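Local coordinates for FprA (Mycobacterium tuberculosis, PDB 1LQU), which catalyses electron transfer between NADPH and ferredoxin through a bound FAD and may supply electrons to cytochrome P450 systems, at residues Asn155-Leu160 with Ala205-Leu210; Val195-Arg200 with Phe271-Ile276; Val49-Ala54 with Asn133-Phe138. One frame throughout, in Å; residues are numbered along the deposited sequence.

Contact 1 (Asn155-Leu160 with Ala205-Leu210). With NDP (NADPH dihydro-nicotinamide-adenine-dinucleotide phosphate), chain I.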
# COMPACT_ATOMS: atom_id res chain seq x y z
N ASN A 155 -4.65 14.32 1.03
CA ASN A 155 -6.05 14.23 0.61
C ASN A 155 -6.31 13.02 -0.30
O ASN A 155 -7.09 13.09 -1.23
CB ASN A 155 -6.57 15.50 -0.08
CG ASN A 155 -7.06 16.60 0.85
OD1 ASN A 155 -7.48 17.63 0.33
ND2 ASN A 155 -6.98 16.44 2.17
N GLY A 156 -5.65 11.90 0.02
CA GLY A 156 -5.94 10.62 -0.59
C GLY A 156 -6.66 9.71 0.39
O GLY A 156 -6.84 10.02 1.57
N ASN A 157 -7.10 8.58 -0.14
CA ASN A 157 -7.84 7.65 0.69
C ASN A 157 -7.03 7.07 1.84
O ASN A 157 -7.61 6.67 2.84
CB ASN A 157 -8.41 6.54 -0.16
CG ASN A 157 -9.55 6.98 -1.04
OD1 ASN A 157 -10.30 7.91 -0.71
ND2 ASN A 157 -9.73 6.28 -2.15
N VAL A 158 -5.71 7.03 1.73
CA VAL A 158 -4.94 6.55 2.87
C VAL A 158 -5.10 7.51 4.05
O VAL A 158 -5.13 7.09 5.19
CB VAL A 158 -3.47 6.29 2.50
CG1 VAL A 158 -2.67 5.90 3.75
CG2 VAL A 158 -3.40 5.19 1.47
N ALA A 159 -5.20 8.81 3.78
CA ALA A 159 -5.40 9.77 4.85
C ALA A 159 -6.69 9.47 5.60
O ALA A 159 -6.77 9.61 6.80
CB ALA A 159 -5.44 11.15 4.30
N LEU A 160 -7.72 9.08 4.86
CA LEU A 160 -8.99 8.72 5.47
C LEU A 160 -8.84 7.47 6.31
O LEU A 160 -9.39 7.41 7.40
CB LEU A 160 -10.08 8.54 4.42
CG LEU A 160 -10.40 9.74 3.57
CD1 LEU A 160 -11.49 9.36 2.61
CD2 LEU A 160 -10.79 10.94 4.39
N ALA A 205 -9.03 16.95 -4.56
CA ALA A 205 -8.83 15.87 -3.62
C ALA A 205 -8.76 14.54 -4.37
O ALA A 205 -9.43 14.32 -5.37
CB ALA A 205 -9.92 15.82 -2.58
N ALA A 206 -7.95 13.64 -3.86
CA ALA A 206 -7.79 12.31 -4.45
C ALA A 206 -8.70 11.27 -3.77
O ALA A 206 -8.70 10.11 -4.15
CB ALA A 206 -6.35 11.89 -4.38
N PHE A 207 -9.49 11.70 -2.80
CA PHE A 207 -10.48 10.85 -2.17
C PHE A 207 -11.46 10.32 -3.18
O PHE A 207 -11.76 10.98 -4.18
CB PHE A 207 -11.38 11.66 -1.18
CG PHE A 207 -10.63 12.41 -0.11
CD1 PHE A 207 -9.66 11.80 0.65
CD2 PHE A 207 -10.92 13.73 0.16
CE1 PHE A 207 -8.99 12.48 1.63
CE2 PHE A 207 -10.26 14.41 1.15
CZ PHE A 207 -9.31 13.80 1.88
N THR A 208 -12.03 9.14 -2.88
CA THR A 208 -13.16 8.67 -3.66
C THR A 208 -14.43 8.65 -2.80
O THR A 208 -14.37 8.80 -1.59
CB THR A 208 -12.86 7.33 -4.36
OG1 THR A 208 -12.33 6.40 -3.42
CG2 THR A 208 -11.79 7.51 -5.42
N THR A 209 -15.57 8.48 -3.45
CA THR A 209 -16.81 8.89 -2.82
C THR A 209 -17.30 8.00 -1.69
O THR A 209 -17.69 8.47 -0.62
CB THR A 209 -17.88 9.02 -3.87
OG1 THR A 209 -17.41 9.82 -4.97
CG2 THR A 209 -19.08 9.73 -3.26
N LEU A 210 -17.28 6.69 -1.90
CA LEU A 210 -17.71 5.78 -0.86
C LEU A 210 -16.89 5.98 0.39
O LEU A 210 -17.40 5.93 1.51
CB LEU A 210 -17.61 4.32 -1.33
CG LEU A 210 -18.03 3.28 -0.31
CD1 LEU A 210 -19.47 3.49 0.12
CD2 LEU A 210 -17.83 1.87 -0.88
PA NDP I . -3.01 9.50 -3.31
O1A NDP I . -4.40 9.09 -3.53
O2A NDP I . -2.14 9.73 -4.50
O5B NDP I . -3.04 10.80 -2.40
C5B NDP I . -1.85 11.44 -2.07
C4B NDP I . -2.17 12.77 -1.44
O4B NDP I . -0.95 13.40 -0.97
C3B NDP I . -2.79 13.76 -2.41
O3B NDP I . -3.87 14.42 -1.74
C2B NDP I . -1.66 14.75 -2.69
O2B NDP I . -2.08 16.05 -3.02
C1B NDP I . -1.01 14.75 -1.34
N9A NDP I . 0.33 15.31 -1.29
C8A NDP I . 1.44 14.91 -2.01
N7A NDP I . 2.50 15.64 -1.65
C5A NDP I . 2.08 16.52 -0.68
C6A NDP I . 2.73 17.48 0.06
N6A NDP I . 4.06 17.70 0.02
N1A NDP I . 1.99 18.20 0.97
C2A NDP I . 0.65 17.95 1.11
N3A NDP I . -0.03 17.01 0.41
C4A NDP I . 0.72 16.31 -0.46
O3 NDP I . -2.21 8.44 -2.41
PN NDP I . -2.60 7.53 -1.14
O1N NDP I . -3.59 8.21 -0.27
O2N NDP I . -1.30 7.13 -0.60
O5D NDP I . -3.37 6.32 -1.80
C5D NDP I . -2.65 5.44 -2.68
C4D NDP I . -3.61 4.75 -3.64
O4D NDP I . -4.31 3.69 -2.97
C3D NDP I . -4.65 5.71 -4.18
O3D NDP I . -4.94 5.40 -5.53
C2D NDP I . -5.86 5.38 -3.31
O2D NDP I . -7.12 5.76 -3.77
C1D NDP I . -5.71 3.93 -3.02
N1N NDP I . -6.45 3.29 -1.99
C2N NDP I . -7.75 2.96 -2.19
C3N NDP I . -8.60 2.88 -1.09
C7N NDP I . -9.97 2.56 -1.42
O7N NDP I . -10.37 2.45 -2.66
N7N NDP I . -10.81 2.40 -0.40
C4N NDP I . -8.14 3.04 0.28
C5N NDP I . -6.70 3.46 0.42
C6N NDP I . -5.94 3.61 -0.72
P2B NDP I . -1.97 16.63 -4.51
O1X NDP I . -2.06 18.11 -4.30
O2X NDP I . -3.13 16.05 -5.28
O3X NDP I . -0.64 16.16 -5.08
O HOH W 1 -6.89 8.33 -3.02

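Contact 2 (Val195-Arg200 with Phe271-Ile276). With NDP (NADPH dihydro-nicotinamide-adenine-dinucleotide phosphate), chain I.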
# COMPACT_ATOMS: atom_id res chain seq x y z
N VAL A 195 -7.18 16.34 12.38
CA VAL A 195 -7.31 17.36 11.34
C VAL A 195 -6.63 16.85 10.07
O VAL A 195 -5.44 16.54 10.11
CB VAL A 195 -6.68 18.70 11.79
CG1 VAL A 195 -6.96 19.77 10.74
CG2 VAL A 195 -7.20 19.13 13.14
N ILE A 196 -7.40 16.70 9.00
CA ILE A 196 -6.91 16.23 7.71
C ILE A 196 -6.64 17.49 6.88
O ILE A 196 -7.55 18.27 6.63
CB ILE A 196 -7.91 15.34 7.03
CG1 ILE A 196 -8.21 14.11 7.89
CG2 ILE A 196 -7.41 14.92 5.63
CD1 ILE A 196 -9.36 13.31 7.38
N VAL A 197 -5.39 17.65 6.47
CA VAL A 197 -4.92 18.88 5.87
C VAL A 197 -4.48 18.66 4.42
O VAL A 197 -3.50 17.94 4.14
CB VAL A 197 -3.77 19.42 6.68
CG1 VAL A 197 -3.30 20.74 6.15
CG2 VAL A 197 -4.15 19.56 8.15
N GLY A 198 -5.24 19.25 3.50
CA GLY A 198 -4.98 19.15 2.08
C GLY A 198 -4.39 20.43 1.54
O GLY A 198 -4.86 21.53 1.85
N ARG A 199 -3.35 20.29 0.70
CA ARG A 199 -2.67 21.46 0.16
C ARG A 199 -3.44 22.17 -0.93
O ARG A 199 -3.37 23.40 -1.02
CB ARG A 199 -1.25 21.10 -0.30
CG ARG A 199 -1.13 20.12 -1.45
CD ARG A 199 0.29 20.03 -1.93
NE ARG A 199 0.41 18.99 -2.92
CZ ARG A 199 1.57 18.60 -3.43
NH1 ARG A 199 2.68 19.16 -3.00
NH2 ARG A 199 1.61 17.62 -4.31
N ARG A 200 -4.13 21.42 -1.77
CA ARG A 200 -5.01 22.01 -2.77
C ARG A 200 -6.43 22.02 -2.24
O ARG A 200 -6.63 21.95 -1.03
CB ARG A 200 -4.83 21.34 -4.11
CG ARG A 200 -3.41 21.50 -4.67
CD ARG A 200 -3.24 21.10 -6.12
NE ARG A 200 -3.41 19.66 -6.28
CZ ARG A 200 -3.72 19.07 -7.41
NH1 ARG A 200 -3.92 19.76 -8.52
NH2 ARG A 200 -3.85 17.76 -7.42
N PHE A 271 -8.62 22.49 3.83
CA PHE A 271 -8.07 22.51 2.50
C PHE A 271 -7.21 23.75 2.32
O PHE A 271 -7.15 24.62 3.18
CB PHE A 271 -9.18 22.44 1.46
CG PHE A 271 -10.01 21.19 1.54
CD1 PHE A 271 -9.62 20.03 0.89
CD2 PHE A 271 -11.18 21.15 2.28
CE1 PHE A 271 -10.37 18.90 0.96
CE2 PHE A 271 -11.92 20.00 2.36
CZ PHE A 271 -11.52 18.88 1.69
N LEU A 272 -6.50 23.81 1.21
CA LEU A 272 -5.66 24.94 0.86
C LEU A 272 -4.70 25.28 1.99
O LEU A 272 -4.46 26.44 2.29
CB LEU A 272 -6.51 26.14 0.44
CG LEU A 272 -7.34 25.91 -0.80
CD1 LEU A 272 -8.27 27.08 -1.09
CD2 LEU A 272 -6.50 25.61 -2.00
N THR A 273 -4.09 24.24 2.56
CA THR A 273 -3.20 24.39 3.69
C THR A 273 -2.04 23.43 3.56
O THR A 273 -2.24 22.27 3.26
CB THR A 273 -3.97 24.10 4.98
OG1 THR A 273 -5.10 24.97 5.10
CG2 THR A 273 -3.12 24.33 6.21
N SER A 274 -0.85 23.94 3.83
CA SER A 274 0.36 23.12 3.80
C SER A 274 1.09 23.14 5.14
O SER A 274 1.12 24.15 5.82
CB SER A 274 1.32 23.64 2.75
OG SER A 274 0.95 23.27 1.45
N PRO A 275 1.70 22.01 5.51
CA PRO A 275 2.55 22.00 6.70
C PRO A 275 3.87 22.69 6.36
O PRO A 275 4.52 22.37 5.38
CB PRO A 275 2.73 20.52 6.98
CG PRO A 275 2.68 19.85 5.63
CD PRO A 275 1.65 20.69 4.84
N ILE A 276 4.26 23.64 7.19
CA ILE A 276 5.47 24.41 6.98
C ILE A 276 6.61 23.93 7.87
O ILE A 276 7.75 23.86 7.43
CB ILE A 276 5.18 25.92 7.24
CG1 ILE A 276 4.01 26.41 6.37
CG2 ILE A 276 6.45 26.76 7.06
CD1 ILE A 276 4.29 26.37 4.86
PA NDP I . -3.01 9.50 -3.31
O1A NDP I . -4.40 9.09 -3.53
O2A NDP I . -2.14 9.73 -4.50
O5B NDP I . -3.04 10.80 -2.40
C5B NDP I . -1.85 11.44 -2.07
C4B NDP I . -2.17 12.77 -1.44
O4B NDP I . -0.95 13.40 -0.97
C3B NDP I . -2.79 13.76 -2.41
O3B NDP I . -3.87 14.42 -1.74
C2B NDP I . -1.66 14.75 -2.69
O2B NDP I . -2.08 16.05 -3.02
C1B NDP I . -1.01 14.75 -1.34
N9A NDP I . 0.33 15.31 -1.29
C8A NDP I . 1.44 14.91 -2.01
N7A NDP I . 2.50 15.64 -1.65
C5A NDP I . 2.08 16.52 -0.68
C6A NDP I . 2.73 17.48 0.06
N6A NDP I . 4.06 17.70 0.02
N1A NDP I . 1.99 18.20 0.97
C2A NDP I . 0.65 17.95 1.11
N3A NDP I . -0.03 17.01 0.41
C4A NDP I . 0.72 16.31 -0.46
O3 NDP I . -2.21 8.44 -2.41
PN NDP I . -2.60 7.53 -1.14
O1N NDP I . -3.59 8.21 -0.27
O2N NDP I . -1.30 7.13 -0.60
O5D NDP I . -3.37 6.32 -1.80
C5D NDP I . -2.65 5.44 -2.68
C4D NDP I . -3.61 4.75 -3.64
O4D NDP I . -4.31 3.69 -2.97
C3D NDP I . -4.65 5.71 -4.18
O3D NDP I . -4.94 5.40 -5.53
C2D NDP I . -5.86 5.38 -3.31
O2D NDP I . -7.12 5.76 -3.77
C1D NDP I . -5.71 3.93 -3.02
N1N NDP I . -6.45 3.29 -1.99
C2N NDP I . -7.75 2.96 -2.19
C3N NDP I . -8.60 2.88 -1.09
C7N NDP I . -9.97 2.56 -1.42
O7N NDP I . -10.37 2.45 -2.66
N7N NDP I . -10.81 2.40 -0.40
C4N NDP I . -8.14 3.04 0.28
C5N NDP I . -6.70 3.46 0.42
C6N NDP I . -5.94 3.61 -0.72
P2B NDP I . -1.97 16.63 -4.51
O1X NDP I . -2.06 18.11 -4.30
O2X NDP I . -3.13 16.05 -5.28
O3X NDP I . -0.64 16.16 -5.08
O HOH W 2 -1.25 19.62 3.23

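Contact 3 (Val49-Ala54 with Asn133-Phe138). With FAD (flavin-adenine dinucleotide), chain H.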
# COMPACT_ATOMS: atom_id res chain seq x y z
N VAL A 49 -2.93 -6.20 0.26
CA VAL A 49 -4.24 -6.74 0.58
C VAL A 49 -4.24 -7.15 2.05
O VAL A 49 -5.24 -6.97 2.75
CB VAL A 49 -4.63 -7.87 -0.37
CG1 VAL A 49 -5.84 -8.61 0.13
CG2 VAL A 49 -4.87 -7.32 -1.73
N ARG A 50 -3.15 -7.72 2.54
CA ARG A 50 -3.00 -8.03 3.94
C ARG A 50 -2.55 -6.84 4.78
O ARG A 50 -3.16 -6.55 5.82
CB ARG A 50 -2.03 -9.20 4.12
CG ARG A 50 -1.72 -9.52 5.56
CD ARG A 50 -0.69 -10.62 5.71
NE ARG A 50 -0.18 -10.76 7.07
CZ ARG A 50 -0.52 -11.71 7.94
NH1 ARG A 50 -1.44 -12.60 7.67
NH2 ARG A 50 0.08 -11.73 9.09
N SER A 51 -1.51 -6.14 4.35
CA SER A 51 -0.88 -5.17 5.23
C SER A 51 -1.28 -3.72 5.05
O SER A 51 -0.87 -2.88 5.84
CB SER A 51 0.62 -5.26 5.12
OG SER A 51 1.08 -4.73 3.90
N GLY A 52 -2.07 -3.44 4.03
CA GLY A 52 -2.48 -2.10 3.67
C GLY A 52 -3.95 -1.84 3.91
O GLY A 52 -4.31 -0.97 4.69
N VAL A 53 -4.79 -2.63 3.25
CA VAL A 53 -6.23 -2.48 3.38
C VAL A 53 -6.59 -2.41 4.86
O VAL A 53 -6.11 -3.21 5.67
CB VAL A 53 -6.99 -3.62 2.68
CG1 VAL A 53 -8.48 -3.49 2.90
CG2 VAL A 53 -6.68 -3.64 1.18
N ALA A 54 -7.43 -1.45 5.21
CA ALA A 54 -7.71 -1.19 6.60
C ALA A 54 -8.44 -2.35 7.25
O ALA A 54 -9.22 -3.05 6.61
CB ALA A 54 -8.53 0.08 6.71
N ASN A 133 -1.54 -2.70 10.96
CA ASN A 133 -1.84 -3.94 10.25
C ASN A 133 -0.83 -5.07 10.53
O ASN A 133 -0.87 -6.10 9.87
CB ASN A 133 -2.00 -3.70 8.76
CG ASN A 133 -3.39 -3.26 8.40
OD1 ASN A 133 -4.37 -3.58 9.09
ND2 ASN A 133 -3.51 -2.58 7.27
N ALA A 134 0.00 -4.90 11.54
CA ALA A 134 0.91 -5.97 11.97
C ALA A 134 1.92 -6.41 10.93
O ALA A 134 2.36 -7.55 10.92
CB ALA A 134 0.14 -7.18 12.50
N HIS A 135 2.33 -5.47 10.09
CA HIS A 135 3.43 -5.73 9.17
C HIS A 135 4.71 -5.84 10.01
O HIS A 135 5.01 -4.93 10.78
CB HIS A 135 3.55 -4.56 8.19
CG HIS A 135 4.54 -4.77 7.10
ND1 HIS A 135 5.87 -5.07 7.33
CD2 HIS A 135 4.38 -4.72 5.76
CE1 HIS A 135 6.47 -5.20 6.16
NE2 HIS A 135 5.60 -4.98 5.19
N PRO A 136 5.47 -6.92 9.86
CA PRO A 136 6.60 -7.11 10.76
C PRO A 136 7.68 -6.05 10.69
O PRO A 136 8.42 -5.89 11.64
CB PRO A 136 7.13 -8.51 10.37
CG PRO A 136 6.46 -8.87 9.20
CD PRO A 136 5.26 -8.04 8.96
N HIS A 137 7.80 -5.31 9.61
CA HIS A 137 8.81 -4.29 9.52
C HIS A 137 8.45 -3.03 10.30
O HIS A 137 9.28 -2.16 10.45
CB HIS A 137 9.08 -3.90 8.08
CG HIS A 137 9.69 -4.99 7.28
ND1 HIS A 137 10.06 -4.83 5.97
CD2 HIS A 137 9.94 -6.28 7.59
CE1 HIS A 137 10.57 -5.96 5.53
NE2 HIS A 137 10.52 -6.86 6.50
N PHE A 138 7.23 -2.98 10.82
CA PHE A 138 6.72 -1.77 11.47
C PHE A 138 6.25 -2.06 12.89
O PHE A 138 5.52 -1.26 13.47
CB PHE A 138 5.58 -1.19 10.61
CG PHE A 138 6.06 -0.77 9.24
CD1 PHE A 138 6.75 0.41 9.05
CD2 PHE A 138 5.91 -1.60 8.16
CE1 PHE A 138 7.20 0.75 7.82
CE2 PHE A 138 6.39 -1.25 6.92
CZ PHE A 138 7.01 -0.09 6.75
PA FAD H . 1.91 -4.60 -3.03
O1A FAD H . 2.58 -3.60 -2.19
O2A FAD H . 0.52 -5.01 -2.72
O5B FAD H . 2.77 -5.94 -3.04
C5B FAD H . 4.19 -5.85 -3.12
C4B FAD H . 4.76 -7.14 -2.53
O4B FAD H . 6.15 -7.22 -2.86
C3B FAD H . 4.68 -7.24 -1.00
O3B FAD H . 4.14 -8.47 -0.56
C2B FAD H . 6.11 -7.03 -0.55
O2B FAD H . 6.47 -7.56 0.70
C1B FAD H . 6.88 -7.65 -1.73
N9A FAD H . 8.26 -7.19 -1.87
C8A FAD H . 8.69 -5.89 -1.88
N7A FAD H . 10.02 -5.86 -2.07
C5A FAD H . 10.45 -7.17 -2.14
C6A FAD H . 11.71 -7.70 -2.30
N6A FAD H . 12.82 -6.97 -2.47
N1A FAD H . 11.80 -9.07 -2.35
C2A FAD H . 10.68 -9.82 -2.24
N3A FAD H . 9.43 -9.33 -2.07
C4A FAD H . 9.34 -8.00 -2.03
N1 FAD H . -7.12 -0.88 -2.88
C2 FAD H . -8.44 -1.19 -2.91
O2 FAD H . -8.96 -1.60 -3.95
N3 FAD H . -9.18 -1.03 -1.76
C4 FAD H . -8.64 -0.63 -0.56
O4 FAD H . -9.37 -0.55 0.46
C4X FAD H . -7.28 -0.36 -0.54
N5 FAD H . -6.65 -0.02 0.63
C5X FAD H . -5.32 0.37 0.59
C6 FAD H . -4.71 0.86 1.72
C7 FAD H . -3.41 1.33 1.75
C7M FAD H . -2.80 1.81 3.05
C8 FAD H . -2.71 1.31 0.55
C8M FAD H . -1.31 1.81 0.50
C9 FAD H . -3.30 0.82 -0.61
C9A FAD H . -4.60 0.36 -0.61
N10 FAD H . -5.22 -0.12 -1.76
C10 FAD H . -6.54 -0.48 -1.72
C1' FAD H . -4.48 -0.22 -3.06
C2' FAD H . -3.80 -1.58 -3.19
O2' FAD H . -3.18 -1.86 -1.97
C3' FAD H . -2.79 -1.55 -4.35
O3' FAD H . -3.44 -1.28 -5.58
C4' FAD H . -2.04 -2.86 -4.57
O4' FAD H . -1.79 -3.57 -3.37
C5' FAD H . -0.72 -2.61 -5.30
O5' FAD H . -0.24 -3.91 -5.63
P FAD H . 1.29 -4.24 -5.92
O1P FAD H . 1.28 -5.68 -6.27
O2P FAD H . 1.93 -3.28 -6.86
O3P FAD H . 2.06 -4.02 -4.52
O HOH W 3 2.36 -10.13 9.97
O HOH W 4 -0.22 -7.58 7.79

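Contact 1 (Asn155-Leu160 with Ala205-Leu210)
Asn-157 and Thr-208 are joined by a reciprocal pair of hydrogen bonds that uses both ends of the asparagine amide. The backbone N of Thr-208 donates to Asn-157 OD1 (3.0 Å), arriving in the carbonyl plane on a lone pair. Asn-157 ND2 donates to Thr-208 OG1 (2.9 Å), which is also bonded to Glu-211. The amide is thereby fixed in rotation, and ND2 adds a weak bond to O2D of the nicotinamide ribose of NADPH. The backbone of Asn-155 is used at both ends: its O accepts from Ala-206 N (2.8 Å), and its N donates to O3B of the adenine ribose. Gly-156 and Ala-159 are the second glycine and the alanine of what fits a Rossmann-type GxGxxA pattern, with Gly-156 as N-cap of helix 157-167. Gly-156 CA lies 3.4 Å from phosphate oxygen O1N, an approach suited to glycine, and Val-158 N donates to the same oxygen. The ring of Phe-207 has one face under Asn-155 O, Asn-155 ND2 packs at 3.5 Å on Phe-207 CZ, and Leu-160 CD1 reaches Phe-207 CD1 obliquely. A water takes the Asn-157 N-H and donates to Ala-206 O and to O1A of the pyrophosphate.

Contact 2 (Val195-Arg200 with Phe271-Ile276)
Val-197 CG1 and Thr-273 CG2 meet at 3.6 Å, their side chains crossing obliquely where strand 193-197 of the parallel sheet runs out beside the start of strand 273-279. Further along, Leu-272 bends back so that its CD2 rests against the carbonyl carbon of Arg-200, and the Phe-271 ring presents its edge to Arg-200 O. Backbone bonds hold the two turns together: Thr-273 N donates to Gly-198 O, nearly straight at 166°, and Leu-272 N to Arg-200 O. Thr-273 OG1 braces its own turn by donating to Phe-271 O.

On this frame the two arginines take different poses round one phosphate. Arg-199 places CG between its backbone N and carbonyl carbon (chi1 65°), its CB passing Ser-274 OG, itself bonded to Asn-292. From there the chain runs extended to NE, which lays the guanidinium face-on to the adenine, with C5A 3.4 Å above its centre, and turns its edge to the 2'-phosphate. Arg-199 NE reaches O1X and its NH2 reaches O3X at 2.8 Å. The chain of Arg-200 instead bends at chi3 (-68°) and comes edge-on from another direction: its NE meets O1X at 2.9 Å, its NH2 meets O2X at 2.8 Å, and NH1 is tied to Val-302 O.

O1X thus receives an N-H from each arginine, and all three terminal oxygens of the phosphate are engaged. Such a concentration of positive charge probably favours the fully deprotonated phosphate, and is consistent with a preference for NADPH over NADH.

Contact 3 (Val49-Ala54 with Asn133-Phe138)
Asn-133 turns its side-chain amide toward the end of helix 48-51 and the loop behind it, and ND2 finds one backbone carbonyl in each, Ser-51 O and Val-53 O. Asn-133 is the first residue to leave helix 125-132, whose end is a Schellman motif with Ala-134, of positive phi, as its C-prime residue; the bonds of Asn-133 dock this helix end on the loop beside the flavin. This is the close-packed part of the contact. ND2 donates to Ser-51 O at 3.0 Å, and that oxygen lies in the plane of the amide, although the donor stands well above the Ser-51 carbonyl plane. A second bond runs from ND2 to Val-53 O (3.1 Å), an oxygen that also accepts from Lys-61. Together they restrain the turn of the amide about its last torsion. On the far side of the same loop, Val-53 CG2 approaches flavin N5 to 3.7 Å.

The other side of the contact is looser and hydrated. Arg-50 reaches the carbonyls of the 133-138 segment through waters: one accepts from NH2 and donates to Ala-134 O, and another, held weakly by NE, donates to Asn-133 O. NH1 also forms a salt bridge with Glu-430, which probably helps to orient the arginine, while Lys-443 links Arg-50 O with Asn-133 O. Next to Ser-51, the His-135 ring turns its edge, at CD2, to Ser-51 OG (3.8 Å). Phe-138 CE2 lies over the centre of one face of that imidazole, and His-135 ND1 accepts the backbone N-H of His-137 in the ring plane.

How the contacts relate
Contact 1 follows NADPH from the adenine ribose over the pyrophosphate to the nicotinamide, contact 2 holds the adenine and 2'-phosphate, and contact 3 backs the FAD that receives the electrons. The first two have centres about 14 Å apart and touch directly: Asn-155 OD1 packs on Phe-271 CE1 at 3.2 Å, so the pyrophosphate turn leans on the segment that packs against the arginines' loop. Contact 3 lies about 19 Å from contact 1 and 26 Å from contact 2, centre to centre, and touches neither. The cofactors bridge the gap. Asn-157 CB abuts the nicotinamide at C4N, which sits close over flavin N5, a placement consistent with hydride transfer; Val-53 lies on the other flavin face.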